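Local coordinates for ubiquitin-conjugating enzyme E2 U (Homo sapiens, PDB 1YRV), which catalyses the covalent attachment of ubiquitin to other proteins, taking it over from the E1 enzyme as a thioester; this chain is its UBC domain, at residues Tyr25-Leu28 against His29-Phe32. Sequence-based numbering, arbitrary orientation.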
ATOM      1  N   TYR A  25     -13.269  -0.973 -13.923  1.00 37.50           N
ATOM      2  CA  TYR A  25     -14.310  -1.429 -13.028  1.00 38.75           C
ATOM      3  C   TYR A  25     -14.447  -2.943 -13.022  1.00 37.91           C
ATOM      4  O   TYR A  25     -14.539  -3.539 -11.963  1.00 36.85           O
ATOM      5  CB  TYR A  25     -15.659  -0.788 -13.393  1.00 39.45           C
ATOM      6  CG  TYR A  25     -16.816  -1.292 -12.562  1.00 39.94           C
ATOM      7  CD1 TYR A  25     -17.058  -0.779 -11.315  1.00 40.37           C
ATOM      8  CD2 TYR A  25     -17.601  -2.353 -12.997  1.00 40.49           C
ATOM      9  CE1 TYR A  25     -18.033  -1.304 -10.497  1.00 40.26           C
ATOM     10  CE2 TYR A  25     -18.595  -2.892 -12.196  1.00 40.56           C
ATOM     11  CZ  TYR A  25     -18.802  -2.349 -10.924  1.00 43.80           C
ATOM     12  OH  TYR A  25     -19.797  -2.841 -10.090  1.00 43.80           O
ATOM     13  N   LEU A  26     -14.467  -3.569 -14.194  1.00 39.02           N
ATOM     14  CA  LEU A  26     -14.607  -5.031 -14.259  1.00 39.54           C
ATOM     15  C   LEU A  26     -13.421  -5.813 -13.672  1.00 40.19           C
ATOM     16  O   LEU A  26     -13.589  -6.900 -13.075  1.00 39.67           O
ATOM     17  CB  LEU A  26     -14.862  -5.466 -15.703  1.00 40.48           C
ATOM     18  CG  LEU A  26     -16.210  -5.012 -16.292  1.00 41.29           C
ATOM     19  CD1 LEU A  26     -16.165  -5.156 -17.806  1.00 39.38           C
ATOM     20  CD2 LEU A  26     -17.360  -5.852 -15.702  1.00 42.69           C
ATOM     21  N   LEU A  27     -12.225  -5.262 -13.866  1.00 39.10           N
ATOM     22  CA  LEU A  27     -11.013  -5.848 -13.330  1.00 39.57           C
ATOM     23  C   LEU A  27     -11.046  -5.744 -11.799  1.00 39.87           C
ATOM     24  O   LEU A  27     -10.743  -6.707 -11.085  1.00 39.94           O
ATOM     25  CB  LEU A  27      -9.787  -5.116 -13.877  1.00 37.25           C
ATOM     26  CG  LEU A  27      -9.435  -5.328 -15.377  1.00 39.79           C
ATOM     27  CD1 LEU A  27      -8.398  -4.275 -15.774  1.00 37.74           C
ATOM     28  CD2 LEU A  27      -8.875  -6.746 -15.660  1.00 36.12           C
ATOM     29  N   LEU A  28     -11.403  -4.571 -11.297  1.00 39.17           N
ATOM     30  CA  LEU A  28     -11.450  -4.397  -9.853  1.00 41.69           C
ATOM     31  C   LEU A  28     -12.582  -5.230  -9.257  1.00 41.93           C
ATOM     32  O   LEU A  28     -12.471  -5.731  -8.136  1.00 44.39           O
ATOM     33  CB  LEU A  28     -11.595  -2.917  -9.487  1.00 39.62           C
ATOM     34  CG  LEU A  28     -10.321  -2.089  -9.689  1.00 39.25           C
ATOM     35  CD1 LEU A  28     -10.640  -0.605  -9.550  1.00 38.08           C
ATOM     36  CD2 LEU A  28      -9.263  -2.515  -8.709  1.00 34.96           C
ATOM     37  N   HIS A  29     -13.662  -5.378 -10.013  1.00 42.01           N
ATOM     38  CA  HIS A  29     -14.782  -6.184  -9.574  1.00 42.92           C
ATOM     39  C   HIS A  29     -14.334  -7.614  -9.405  1.00 43.20           C
ATOM     40  O   HIS A  29     -14.621  -8.231  -8.384  1.00 45.56           O
ATOM     41  CB  HIS A  29     -15.929  -6.154 -10.567  1.00 43.80           C
ATOM     42  CG  HIS A  29     -17.182  -6.737 -10.017  1.00 41.47           C
ATOM     43  ND1 HIS A  29     -18.106  -5.969  -9.344  1.00 46.08           N
ATOM     44  CD2 HIS A  29     -17.577  -8.017  -9.875  1.00 43.33           C
ATOM     45  CE1 HIS A  29     -19.013  -6.761  -8.805  1.00 43.24           C
ATOM     46  NE2 HIS A  29     -18.717  -8.009  -9.106  1.00 42.52           N
ATOM     47  N   ARG A  30     -13.671  -8.151 -10.420  1.00 41.05           N
ATOM     48  CA  ARG A  30     -13.147  -9.502 -10.346  1.00 41.38           C
ATOM     49  C   ARG A  30     -12.135  -9.560  -9.196  1.00 42.84           C
ATOM     50  O   ARG A  30     -12.268 -10.380  -8.303  1.00 41.71           O
ATOM     51  CB  ARG A  30     -12.471  -9.893 -11.652  1.00 43.83           C
ATOM     52  CG  ARG A  30     -11.713 -11.206 -11.560  1.00 47.78           C
ATOM     53  CD  ARG A  30     -10.484 -11.214 -12.509  1.00 50.85           C
ATOM     54  NE  ARG A  30      -9.568 -10.124 -12.208  1.00 46.69           N
ATOM     55  CZ  ARG A  30      -8.641  -9.654 -13.044  1.00 51.04           C
ATOM     56  NH1 ARG A  30      -7.816  -8.631 -12.701  1.00 55.26           N
ATOM     57  NH2 ARG A  30      -8.514 -10.213 -14.228  1.00 51.09           N
ATOM     58  N   ASP A  31     -11.134  -8.685  -9.206  1.00 42.09           N
ATOM     59  CA  ASP A  31     -10.148  -8.672  -8.140  1.00 42.84           C
ATOM     60  C   ASP A  31     -10.728  -8.685  -6.736  1.00 43.13           C
ATOM     61  O   ASP A  31     -10.204  -9.366  -5.870  1.00 45.56           O
ATOM     62  CB  ASP A  31      -9.253  -7.449  -8.248  1.00 43.30           C
ATOM     63  CG  ASP A  31      -8.263  -7.540  -9.392  1.00 45.03           C
ATOM     64  OD1 ASP A  31      -8.203  -8.600 -10.051  1.00 42.70           O
ATOM     65  OD2 ASP A  31      -7.547  -6.533  -9.620  1.00 45.98           O
ATOM     66  N   PHE A  32     -11.768  -7.897  -6.493  1.00 43.78           N
ATOM     67  CA  PHE A  32     -12.388  -7.847  -5.169  1.00 44.82           C
ATOM     68  C   PHE A  32     -13.004  -9.182  -4.776  1.00 44.22           C
ATOM     69  O   PHE A  32     -12.899  -9.609  -3.633  1.00 43.76           O
ATOM     70  CB  PHE A  32     -13.459  -6.777  -5.133  1.00 47.03           C
ATOM     71  CG  PHE A  32     -13.895  -6.395  -3.751  1.00 49.61           C
ATOM     72  CD1 PHE A  32     -15.183  -5.919  -3.529  1.00 50.40           C
ATOM     73  CD2 PHE A  32     -13.024  -6.483  -2.666  1.00 49.67           C
ATOM     74  CE1 PHE A  32     -15.598  -5.533  -2.234  1.00 51.20           C
ATOM     75  CE2 PHE A  32     -13.436  -6.098  -1.369  1.00 49.17           C
ATOM     76  CZ  PHE A  32     -14.717  -5.626  -1.158  1.00 47.61           C
TER
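Tyr-25 and His-29 sit one turn apart on helix 23-38, the N-terminal helix of the UBC fold, and run side by side in the same direction. Each has its ring carbon anti to the backbone N (chi1 176° in Tyr-25), and the two rings meet obliquely, centroids 5.8 Å apart. In the backbone, His-29 N donates to Tyr-25 O at 2.8 Å, and the same i to i+4 bonding continues through Phe-32 N to Leu-28 O. Leu-28 turns its side chain to the buried side, onto Met-53. Round the helix, Leu-27 lies alongside Arg-30: its CD2 reaches NH1 at 3.7 Å. Arg-30 bends at chi2 and chi3, and its NE (3.0 Å) and NH1 (2.7 Å) both hydrogen-bond to Asp-31 OD1, side-on and from one face of the carboxylate, in a salt bridge. Asp-31 OD2 meanwhile accepts from Tyr-82 OH and Leu-124 N. An asparagine in place of Asp-31 would probably cost Arg-30 its charge partner and leave the guanidinium freer to swing away from Leu-27. With one oxygen given to the arginine and the other to distant parts of the chain, this buried carboxylate ties the helix to the body of the domain, and the surrounding donors probably favour its ionised form.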